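Local structure of angiopoietin-related protein 4 (Homo sapiens, 6U1U) at residues C170-F180 with K192-R202. The protein mediates inactivation of lipoprotein lipase and so helps regulate triglyceride clearance from the blood, this chain being its C-terminal fibrinogen-like domain. Residues are numbered along the deposited sequence; the frame is centred on the assembly and turned at random.
Sequences CSHSNLNGQYF and KGIFWKTWRGR. With PLM (palmitic acid), chain B.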
# COMPACT_ATOMS: atom_id res chain seq x y z
N CYS A 170 5.35 11.06 9.58
CA CYS A 170 6.00 11.30 8.30
C CYS A 170 7.32 10.56 8.22
O CYS A 170 8.12 10.83 7.33
CB CYS A 170 6.16 12.81 8.10
SG CYS A 170 6.01 13.44 6.39
N SER A 171 7.55 9.60 9.13
CA SER A 171 8.85 8.97 9.29
C SER A 171 8.83 7.44 9.35
O SER A 171 9.89 6.84 9.58
CB SER A 171 9.53 9.47 10.59
OG SER A 171 9.86 10.84 10.46
N HIS A 172 7.67 6.80 9.18
CA HIS A 172 7.59 5.34 9.33
C HIS A 172 7.89 4.62 8.02
O HIS A 172 8.74 3.71 7.96
CB HIS A 172 6.20 4.93 9.81
CG HIS A 172 6.00 3.45 9.86
ND1 HIS A 172 5.54 2.71 8.78
CD2 HIS A 172 6.26 2.55 10.84
CE1 HIS A 172 5.52 1.43 9.10
NE2 HIS A 172 5.94 1.31 10.36
N SER A 173 7.20 5.02 6.95
CA SER A 173 7.30 4.35 5.66
C SER A 173 6.62 5.21 4.61
O SER A 173 5.83 6.09 4.93
CB SER A 173 6.63 2.99 5.65
OG SER A 173 5.28 3.15 6.11
N ASN A 174 6.93 4.89 3.36
CA ASN A 174 6.23 5.43 2.20
C ASN A 174 6.65 4.60 1.02
O ASN A 174 7.73 4.82 0.44
CB ASN A 174 6.57 6.91 1.97
CG ASN A 174 5.88 7.44 0.74
OD1 ASN A 174 5.01 6.75 0.20
ND2 ASN A 174 6.25 8.66 0.28
N LEU A 175 5.86 3.58 0.65
CA LEU A 175 6.27 2.79 -0.49
C LEU A 175 5.87 3.43 -1.81
O LEU A 175 6.17 2.88 -2.88
CB LEU A 175 5.70 1.37 -0.36
CG LEU A 175 6.14 0.67 0.94
CD1 LEU A 175 5.62 -0.76 0.92
CD2 LEU A 175 7.65 0.69 1.08
N ASN A 176 5.22 4.59 -1.76
CA ASN A 176 4.75 5.29 -2.94
C ASN A 176 5.57 6.57 -3.19
O ASN A 176 5.12 7.47 -3.90
CB ASN A 176 3.26 5.62 -2.80
CG ASN A 176 2.38 4.39 -2.94
OD1 ASN A 176 2.80 3.39 -3.52
ND2 ASN A 176 1.14 4.46 -2.41
N GLY A 177 6.78 6.66 -2.63
CA GLY A 177 7.60 7.84 -2.84
C GLY A 177 8.31 7.81 -4.19
O GLY A 177 8.03 6.99 -5.06
N GLN A 178 9.25 8.74 -4.36
CA GLN A 178 9.94 8.88 -5.65
C GLN A 178 10.95 7.76 -5.81
O GLN A 178 11.71 7.48 -4.89
CB GLN A 178 10.63 10.25 -5.71
CG GLN A 178 11.14 10.63 -7.10
CD GLN A 178 11.72 12.04 -7.13
OE1 GLN A 178 11.34 12.89 -6.32
NE2 GLN A 178 12.64 12.29 -8.05
N TYR A 179 10.96 7.11 -6.98
CA TYR A 179 11.90 6.03 -7.24
C TYR A 179 13.29 6.61 -7.49
O TYR A 179 13.43 7.53 -8.31
CB TYR A 179 11.47 5.21 -8.46
CG TYR A 179 12.16 3.87 -8.52
CD1 TYR A 179 13.41 3.73 -9.10
CD2 TYR A 179 11.57 2.74 -7.98
CE1 TYR A 179 14.07 2.51 -9.15
CE2 TYR A 179 12.22 1.49 -8.03
CZ TYR A 179 13.47 1.39 -8.62
OH TYR A 179 14.14 0.18 -8.65
N PHE A 180 14.30 6.07 -6.80
CA PHE A 180 15.70 6.48 -6.92
C PHE A 180 16.57 5.27 -7.23
O PHE A 180 16.43 4.22 -6.61
CB PHE A 180 16.24 7.11 -5.64
CG PHE A 180 15.61 8.41 -5.30
CD1 PHE A 180 15.48 9.41 -6.24
CD2 PHE A 180 15.14 8.65 -4.02
CE1 PHE A 180 14.91 10.62 -5.92
CE2 PHE A 180 14.56 9.86 -3.70
CZ PHE A 180 14.44 10.84 -4.64
N LYS A 192 12.26 11.95 0.18
CA LYS A 192 11.06 11.78 -0.64
C LYS A 192 11.01 10.42 -1.31
O LYS A 192 10.18 10.23 -2.21
CB LYS A 192 10.98 12.87 -1.71
CG LYS A 192 11.01 14.30 -1.14
CD LYS A 192 10.98 15.31 -2.26
CE LYS A 192 10.41 16.64 -1.78
NZ LYS A 192 8.96 16.81 -2.14
N GLY A 193 11.84 9.47 -0.89
CA GLY A 193 11.98 8.20 -1.57
C GLY A 193 11.04 7.11 -1.08
O GLY A 193 10.08 7.35 -0.33
N ILE A 194 11.36 5.88 -1.50
CA ILE A 194 10.61 4.66 -1.19
C ILE A 194 11.28 4.03 0.01
O ILE A 194 12.37 3.45 -0.13
CB ILE A 194 10.61 3.72 -2.39
CG1 ILE A 194 9.98 4.40 -3.59
CG2 ILE A 194 9.87 2.40 -2.10
CD1 ILE A 194 10.12 3.56 -4.85
N PHE A 195 10.67 4.12 1.19
CA PHE A 195 11.39 3.66 2.37
C PHE A 195 10.47 2.89 3.30
O PHE A 195 9.25 3.07 3.31
CB PHE A 195 12.05 4.84 3.11
CG PHE A 195 11.08 5.73 3.86
CD1 PHE A 195 10.38 6.74 3.19
CD2 PHE A 195 10.88 5.57 5.24
CE1 PHE A 195 9.49 7.56 3.91
CE2 PHE A 195 10.01 6.40 5.95
CZ PHE A 195 9.33 7.39 5.28
N TRP A 196 11.07 2.08 4.15
CA TRP A 196 10.43 1.35 5.28
C TRP A 196 11.47 1.44 6.40
O TRP A 196 12.40 0.70 6.36
CB TRP A 196 10.08 -0.08 4.91
CG TRP A 196 9.23 -0.78 5.92
CD1 TRP A 196 9.64 -1.45 7.03
CD2 TRP A 196 7.81 -0.91 5.89
NE1 TRP A 196 8.58 -1.97 7.70
CE2 TRP A 196 7.44 -1.65 7.03
CE3 TRP A 196 6.82 -0.46 5.03
CZ2 TRP A 196 6.12 -1.96 7.31
CZ3 TRP A 196 5.52 -0.77 5.30
CH2 TRP A 196 5.18 -1.49 6.44
N LYS A 197 11.24 2.31 7.36
CA LYS A 197 12.32 2.74 8.25
C LYS A 197 12.92 1.57 9.02
O LYS A 197 14.15 1.41 9.07
CB LYS A 197 11.81 3.81 9.21
CG LYS A 197 12.93 4.29 10.21
CD LYS A 197 12.49 5.53 10.94
CE LYS A 197 11.51 5.17 12.06
NZ LYS A 197 10.77 6.37 12.59
N THR A 198 12.07 0.69 9.54
CA THR A 198 12.56 -0.38 10.43
C THR A 198 13.28 -1.52 9.71
O THR A 198 13.85 -2.37 10.40
CB THR A 198 11.40 -0.96 11.24
OG1 THR A 198 10.36 -1.39 10.37
CG2 THR A 198 10.85 0.07 12.18
N TRP A 199 13.29 -1.58 8.38
CA TRP A 199 14.13 -2.57 7.71
C TRP A 199 15.49 -1.96 7.35
O TRP A 199 16.49 -2.26 8.00
CB TRP A 199 13.41 -3.16 6.49
CG TRP A 199 14.15 -4.35 5.92
CD1 TRP A 199 14.76 -5.34 6.63
CD2 TRP A 199 14.36 -4.65 4.53
NE1 TRP A 199 15.35 -6.24 5.77
CE2 TRP A 199 15.12 -5.84 4.48
CE3 TRP A 199 14.00 -4.02 3.33
CZ2 TRP A 199 15.50 -6.44 3.28
CZ3 TRP A 199 14.39 -4.63 2.12
CH2 TRP A 199 15.13 -5.81 2.11
N ARG A 200 15.54 -1.09 6.34
CA ARG A 200 16.83 -0.60 5.88
C ARG A 200 17.13 0.83 6.30
O ARG A 200 18.20 1.35 5.94
CB ARG A 200 16.94 -0.72 4.36
CG ARG A 200 17.11 -2.16 3.88
CD ARG A 200 18.34 -2.80 4.47
NE ARG A 200 18.56 -4.16 3.97
CZ ARG A 200 18.71 -5.22 4.75
NH1 ARG A 200 18.66 -5.09 6.07
NH2 ARG A 200 18.91 -6.42 4.22
N GLY A 201 16.23 1.49 7.00
CA GLY A 201 16.47 2.83 7.48
C GLY A 201 15.57 3.86 6.80
O GLY A 201 15.00 3.63 5.72
N ARG A 202 15.47 5.03 7.44
CA ARG A 202 14.61 6.11 6.95
C ARG A 202 15.00 6.56 5.54
O ARG A 202 14.14 6.93 4.74
CB ARG A 202 14.65 7.29 7.92
CG ARG A 202 14.03 8.61 7.42
CD ARG A 202 12.53 8.48 7.26
NE ARG A 202 11.87 9.68 6.73
CZ ARG A 202 11.76 9.94 5.44
NH1 ARG A 202 12.31 9.12 4.54
NH2 ARG A 202 11.13 11.03 5.03
C1 PLM B . 7.34 5.89 13.40
O1 PLM B . 7.69 6.95 12.82
O2 PLM B . 8.12 4.96 13.65
C2 PLM B . 5.90 5.78 13.89
C3 PLM B . 5.23 4.44 13.93
C4 PLM B . 3.74 4.55 13.61
C5 PLM B . 3.10 3.31 13.04
C6 PLM B . 1.90 3.56 12.16
C7 PLM B . 1.67 2.51 11.10
C8 PLM B . 0.88 2.93 9.89
C9 PLM B . 1.74 3.36 8.75
CA PLM B . 1.41 2.78 7.44
CB PLM B . 1.67 1.33 7.29
CC PLM B . 0.95 0.77 6.13
CD PLM B . 1.42 -0.55 5.68
CE PLM B . 1.61 -1.49 6.81
CF PLM B . 0.54 -2.50 7.00
CG PLM B . -0.23 -2.29 8.26
O HOH W 1 9.84 13.01 6.74
O HOH W 2 12.08 11.81 8.76
O HOH W 3 9.17 1.17 9.54
O HOH W 4 7.71 -1.21 11.13
O HOH W 5 8.98 9.47 1.07
O HOH W 6 13.43 5.85 -3.39
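F195 lies flat against the backbone of S173 and N174. Its CG sits between the backbone N and carbonyl carbon (chi1 73°), which folds the ring back over the neighbouring strand. CD1 and CE1 face N174, with CE1 3.6 Å from N174 CB. Along the other edge of the ring, CD2 lies by S173 CA, and CE2 comes within 3.3 Å of S173 N. CZ rests on S173 C. S173 CA and N174 N share one face. The R202 guanidinium covers the opposite face, NH1 over the ring centre, and R202 NH2 bonds K191 O. With an alanine at this place, the S173 and N174 backbone would probably lose its cover and the R202 guanidinium its aromatic neighbour. Strands 173-174 and 195-196 form a short antiparallel pair in the fibrinogen C-terminal domain. N174 and F195 bond each other through both backbone N-H groups, and K197 N extends the pairing to H172 O at 2.9 Å. H172 and W196 form a T-shaped (edge-to-face) pair, the H172 edge toward the W196 face, planes at 70°. Palmitic acid runs past both rings, C7 over a face of H172 and CE at the edge of W196. K197 NZ bonds both carboxylate oxygens, O1 at 3.1 Å, and also S171 O, from above its carbonyl plane.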